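Side-chain contacts in phosphoglycolate phosphatase (Thermoplasma acidophilum, PDB 1L6R), which catalyses the magnesium-dependent hydrolysis of 2-phosphoglycolate to glycolate and phosphate and, less efficiently, splits inorganic pyrophosphate: residues V137-Y140 with W145-M148; S97-M102 with R128-S133. The protein carries 1 engineered substitution. All coordinates share one frame; numbering follows the deposited sequence.

Interaction 1 of 2, residues V137-Y140 with W145-M148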
loop_
_atom_site.group_PDB
_atom_site.type_symbol
_atom_site.label_atom_id
_atom_site.label_comp_id
_atom_site.label_asym_id
_atom_site.label_seq_id
_atom_site.Cartn_x
_atom_site.Cartn_y
_atom_site.Cartn_z
ATOM N N VAL A 137 2.463 3.788 12.989
ATOM C CA VAL A 137 1.014 3.813 12.836
ATOM C C VAL A 137 0.446 2.879 13.895
ATOM O O VAL A 137 1.163 2.022 14.432
ATOM C CB VAL A 137 0.523 3.333 11.437
ATOM C CG1 VAL A 137 1.062 4.257 10.343
ATOM C CG2 VAL A 137 0.953 1.900 11.183
ATOM N N ILE A 138 -0.826 3.068 14.233
ATOM C CA ILE A 138 -1.465 2.183 15.199
ATOM C C ILE A 138 -2.820 1.726 14.670
ATOM O O ILE A 138 -3.498 2.456 13.945
ATOM C CB ILE A 138 -1.691 2.828 16.621
ATOM C CG1 ILE A 138 -2.727 3.960 16.572
ATOM C CG2 ILE A 138 -0.363 3.293 17.211
ATOM C CD1 ILE A 138 -3.171 4.407 17.965
ATOM N N PHE A 139 -3.181 0.494 15.012
ATOM C CA PHE A 139 -4.477 -0.075 14.649
ATOM C C PHE A 139 -4.675 -1.300 15.514
ATOM O O PHE A 139 -3.739 -1.786 16.154
ATOM C CB PHE A 139 -4.567 -0.469 13.170
ATOM C CG PHE A 139 -3.494 -1.414 12.724
ATOM C CD1 PHE A 139 -2.299 -0.919 12.213
ATOM C CD2 PHE A 139 -3.660 -2.793 12.837
ATOM C CE1 PHE A 139 -1.276 -1.774 11.817
ATOM C CE2 PHE A 139 -2.635 -3.667 12.444
ATOM C CZ PHE A 139 -1.444 -3.154 11.934
ATOM N N TYR A 140 -5.905 -1.794 15.537
ATOM C CA TYR A 140 -6.247 -2.960 16.325
ATOM C C TYR A 140 -6.397 -4.198 15.455
ATOM O O TYR A 140 -6.899 -4.126 14.333
ATOM C CB TYR A 140 -7.565 -2.705 17.085
ATOM C CG TYR A 140 -7.909 -3.775 18.092
ATOM C CD1 TYR A 140 -8.577 -4.941 17.708
ATOM C CD2 TYR A 140 -7.509 -3.649 19.422
ATOM C CE1 TYR A 140 -8.828 -5.951 18.622
ATOM C CE2 TYR A 140 -7.757 -4.654 20.342
ATOM C CZ TYR A 140 -8.415 -5.799 19.934
ATOM O OH TYR A 140 -8.654 -6.801 20.839
ATOM N N TRP A 145 -3.910 -3.716 20.283
ATOM C CA TRP A 145 -3.517 -2.671 19.360
ATOM C C TRP A 145 -2.082 -3.031 18.974
ATOM O O TRP A 145 -1.403 -3.816 19.663
ATOM C CB TRP A 145 -3.504 -1.299 20.026
ATOM C CG TRP A 145 -4.857 -0.752 20.254
ATOM C CD1 TRP A 145 -5.696 -1.042 21.291
ATOM C CD2 TRP A 145 -5.547 0.185 19.420
ATOM N NE1 TRP A 145 -6.869 -0.335 21.154
ATOM C CE2 TRP A 145 -6.804 0.424 20.018
ATOM C CE3 TRP A 145 -5.226 0.845 18.226
ATOM C CZ2 TRP A 145 -7.749 1.301 19.462
ATOM C CZ3 TRP A 145 -6.169 1.721 17.670
ATOM C CH2 TRP A 145 -7.414 1.937 18.296
ATOM N N HIS A 146 -1.632 -2.429 17.883
ATOM C CA HIS A 146 -0.306 -2.661 17.353
ATOM C C HIS A 146 0.308 -1.344 16.962
ATOM O O HIS A 146 -0.338 -0.537 16.302
ATOM C CB HIS A 146 -0.395 -3.551 16.117
ATOM C CG HIS A 146 -0.907 -4.917 16.418
ATOM N ND1 HIS A 146 -2.250 -5.233 16.460
ATOM C CD2 HIS A 146 -0.240 -6.032 16.788
ATOM C CE1 HIS A 146 -2.381 -6.491 16.850
ATOM N NE2 HIS A 146 -1.178 -6.996 17.052
ATOM N N LEU A 147 1.544 -1.132 17.408
ATOM C CA LEU A 147 2.317 0.058 17.072
ATOM C C LEU A 147 3.332 -0.488 16.073
ATOM O O LEU A 147 4.259 -1.225 16.434
ATOM C CB LEU A 147 3.014 0.619 18.307
ATOM C CG LEU A 147 3.945 1.808 18.051
ATOM C CD1 LEU A 147 3.163 3.020 17.548
ATOM C CD2 LEU A 147 4.689 2.141 19.343
ATOM N N MET A 148 3.128 -0.116 14.815
ATOM C CA MET A 148 3.923 -0.602 13.707
ATOM C C MET A 148 4.738 0.473 13.028
ATOM O O MET A 148 4.392 1.654 13.072
ATOM C CB MET A 148 2.997 -1.186 12.635
ATOM C CG MET A 148 1.937 -2.148 13.129
ATOM S SD MET A 148 2.641 -3.608 13.896
ATOM C CE MET A 148 3.771 -4.130 12.608
#
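Tyr140 and Trp145 meet edge to face, ring planes 85° apart: CD2 of Tyr140 comes down over the indole and lies 3.7 Å from Trp145 CD1. The six-membered ring of the same indole meets Ile138 obliquely, CD1 lying 4.0 Å from Trp145 CZ3, and Ile138 CG2 packs in turn on Leu147 CD1 at 3.6 Å. The other side of the sheet carries Val137, Phe139, His146 and Met148. There Phe139 CE1 touches Met148 CG at 3.5 Å, because CG of Phe139 stands between its own backbone N and carbonyl carbon (chi1 56°) and leans the ring toward the neighbouring strand; CB of His146 sits over one face of that ring, set toward its rim. Behind these side chains, strands 136-141 and 144-149 form an antiparallel beta hairpin, paired by two reciprocal sets of backbone bonds, the shortest being His146 N to Phe139 O at 2.8 Å. Phe117 on the next strand meets the indole, the ring planes about 20° apart, while helix 124-132 backs Ile138 and Leu147. An alanine in place of Trp145 would probably leave the Tyr140 edge without its facing ring and open a gap beside Ile138 CD1. On the opposite face His146 NE2 bonds weakly to the carbonyl of Gly46, a magnesium ligand, so one face of the hairpin packs on the helices, while the other, through His146, reaches the metal-binding region.

Interaction 2 of 2, residues S97-M102 with R128-S133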
loop_
_atom_site.group_PDB
_atom_site.type_symbol
_atom_site.label_atom_id
_atom_site.label_comp_id
_atom_site.label_asym_id
_atom_site.label_seq_id
_atom_site.Cartn_x
_atom_site.Cartn_y
_atom_site.Cartn_z
ATOM N N SER A 97 3.545 5.566 27.925
ATOM C CA SER A 97 2.883 4.955 29.070
ATOM C C SER A 97 3.026 5.813 30.328
ATOM O O SER A 97 2.319 5.606 31.313
ATOM C CB SER A 97 3.456 3.558 29.322
ATOM O OG SER A 97 4.810 3.634 29.747
ATOM N N LYS A 98 3.931 6.783 30.289
ATOM C CA LYS A 98 4.136 7.649 31.443
ATOM C C LYS A 98 3.092 8.758 31.538
ATOM O O LYS A 98 2.866 9.308 32.617
ATOM C CB LYS A 98 5.537 8.269 31.399
ATOM C CG LYS A 98 6.665 7.258 31.514
ATOM C CD LYS A 98 8.020 7.931 31.327
ATOM C CE LYS A 98 9.158 6.924 31.410
ATOM N NZ LYS A 98 10.484 7.551 31.128
ATOM N N ARG A 99 2.446 9.088 30.424
ATOM C CA ARG A 99 1.451 10.155 30.445
ATOM C C ARG A 99 0.106 9.830 29.804
ATOM O O ARG A 99 -0.702 10.726 29.555
ATOM C CB ARG A 99 2.040 11.417 29.815
ATOM C CG ARG A 99 2.660 11.211 28.452
ATOM C CD ARG A 99 3.836 12.158 28.268
ATOM N NE ARG A 99 4.341 12.154 26.899
ATOM C CZ ARG A 99 3.649 12.599 25.859
ATOM N NH1 ARG A 99 2.428 13.080 26.041
ATOM N NH2 ARG A 99 4.173 12.569 24.642
ATOM N N THR A 100 -0.124 8.549 29.529
ATOM C CA THR A 100 -1.391 8.099 28.957
ATOM C C THR A 100 -1.671 6.700 29.482
ATOM O O THR A 100 -0.889 6.147 30.247
ATOM C CB THR A 100 -1.367 8.023 27.418
ATOM O OG1 THR A 100 -0.533 6.935 27.003
ATOM C CG2 THR A 100 -0.857 9.318 26.819
ATOM N N SER A 101 -2.792 6.133 29.054
ATOM C CA SER A 101 -3.184 4.798 29.473
ATOM C C SER A 101 -2.538 3.715 28.605
ATOM O O SER A 101 -2.780 2.528 28.824
ATOM C CB SER A 101 -4.701 4.659 29.393
ATOM O OG SER A 101 -5.131 4.800 28.051
ATOM N N MET A 102 -1.726 4.122 27.631
ATOM C CA MET A 102 -1.067 3.157 26.745
ATOM C C MET A 102 -0.217 2.228 27.603
ATOM O O MET A 102 0.575 2.681 28.433
ATOM C CB MET A 102 -0.191 3.885 25.735
ATOM C CG MET A 102 0.249 3.025 24.568
ATOM S SD MET A 102 1.454 3.881 23.543
ATOM C CE MET A 102 1.536 2.747 22.136
ATOM N N ARG A 128 -2.256 8.216 18.494
ATOM C CA ARG A 128 -2.088 8.018 17.062
ATOM C C ARG A 128 -1.328 9.204 16.468
ATOM O O ARG A 128 -0.429 9.027 15.653
ATOM C CB ARG A 128 -3.439 7.851 16.354
ATOM C CG ARG A 128 -3.297 7.818 14.830
ATOM C CD ARG A 128 -4.568 7.381 14.124
ATOM N NE ARG A 128 -4.757 5.933 14.197
ATOM C CZ ARG A 128 -5.863 5.346 14.640
ATOM N NH1 ARG A 128 -6.882 6.084 15.058
ATOM N NH2 ARG A 128 -5.958 4.024 14.651
ATOM N N LYS A 129 -1.689 10.415 16.889
ATOM C CA LYS A 129 -1.017 11.609 16.390
ATOM C C LYS A 129 0.467 11.553 16.740
ATOM O O LYS A 129 1.324 11.807 15.894
ATOM C CB LYS A 129 -1.651 12.869 16.992
ATOM C CG LYS A 129 -3.044 13.189 16.461
ATOM C CD LYS A 129 -3.588 14.461 17.099
ATOM C CE LYS A 129 -4.970 14.809 16.566
ATOM N NZ LYS A 129 -5.492 16.071 17.161
ATOM N N GLU A 130 0.768 11.214 17.988
ATOM C CA GLU A 130 2.157 11.116 18.428
ATOM C C GLU A 130 2.895 10.015 17.670
ATOM O O GLU A 130 4.042 10.191 17.253
ATOM C CB GLU A 130 2.219 10.838 19.929
ATOM C CG GLU A 130 1.823 12.022 20.792
ATOM C CD GLU A 130 2.640 13.260 20.471
ATOM O OE1 GLU A 130 2.265 13.998 19.535
ATOM O OE2 GLU A 130 3.666 13.485 21.145
ATOM N N ALA A 131 2.233 8.882 17.471
ATOM C CA ALA A 131 2.859 7.775 16.758
ATOM C C ALA A 131 3.192 8.136 15.316
ATOM O O ALA A 131 4.302 7.879 14.838
ATOM C CB ALA A 131 1.939 6.548 16.797
ATOM N N GLU A 132 2.242 8.748 14.620
ATOM C CA GLU A 132 2.482 9.099 13.233
ATOM C C GLU A 132 3.573 10.158 13.105
ATOM O O GLU A 132 4.298 10.186 12.111
ATOM C CB GLU A 132 1.171 9.544 12.572
ATOM C CG GLU A 132 0.086 8.473 12.684
ATOM C CD GLU A 132 -1.074 8.675 11.733
ATOM O OE1 GLU A 132 -1.328 9.827 11.336
ATOM O OE2 GLU A 132 -1.743 7.675 11.391
ATOM N N SER A 133 3.721 11.001 14.122
ATOM C CA SER A 133 4.755 12.035 14.081
ATOM C C SER A 133 6.136 11.400 14.230
ATOM O O SER A 133 7.163 12.043 13.990
ATOM C CB SER A 133 4.542 13.063 15.196
ATOM O OG SER A 133 4.887 12.535 16.463
#
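Arg99 reaches across to Glu130 with one terminal nitrogen, and this ionic pair is the sole contact between loop residues 97-102 and helix residues 128-133. NH2 of Arg99 lies 3.7 Å from OE2 of Glu130, a long salt bridge that relies on charge attraction rather than on a hydrogen bond. The carboxylate oxygen arrives at the edge of the guanidinium, near its plane, yet the two flat groups are turned 68° against each other, so they do not form the coplanar two-point pairing of a bidentate bridge. Glu130 is bent at its second torsion (chi2 -55°), which folds the carboxylate back instead of extending it straight from the helix. The stronger polar partner of Arg99 is Tyr126, one turn earlier on the same helix, whose hydroxyl bonds to NH1; the guanidinium therefore has two footholds on helix 124-132.

The loop follows helix 87-96 and includes an ST turn: Thr100 OG1, which also bonds to the carbonyl of Met96 and so ties the turn to the preceding helix, accepts a hydrogen bond from the backbone N of Met102 at 3.1 Å, with an N-H...O angle of 159°. Across the contact, Ser133 OG donates to the carbonyl oxygen of Glu130 at 2.6 Å.

In the packing round the pair, the side chain of Glu130 sets helix 124-132 against Phe92 and Met96 of helix 87-96, and Met102 carries the loop onto both helices, resting on Leu93, Met96 and Val127. Farther along, Glu132 turns to the dimer partner, where its OE1 bonds to ND2 of Asn200 of the second subunit.

Helix 124-132, one side of interaction 2, is followed in the chain by strand 136-141, one side of interaction 1; the centres are about 11 Å apart. Interaction 1 is partly buried, with hairpin strands joined by backbone bonds, aromatic rings and aliphatic branches; interaction 2 is a surface contact of one long charge pair, burying about a tenth as much area. They share the helix: Ala131 CB packs 3.8 Å from Leu147 CD1, and Arg128 NH2, 3.0 Å from Ile138 O, probably hydrogen-bonds to that outward-facing carbonyl of the edge strand. The helix thus presents apolar Ala131 to the sheet and charged Glu130 to the loop, while the active-site metals lie nearer interaction 1.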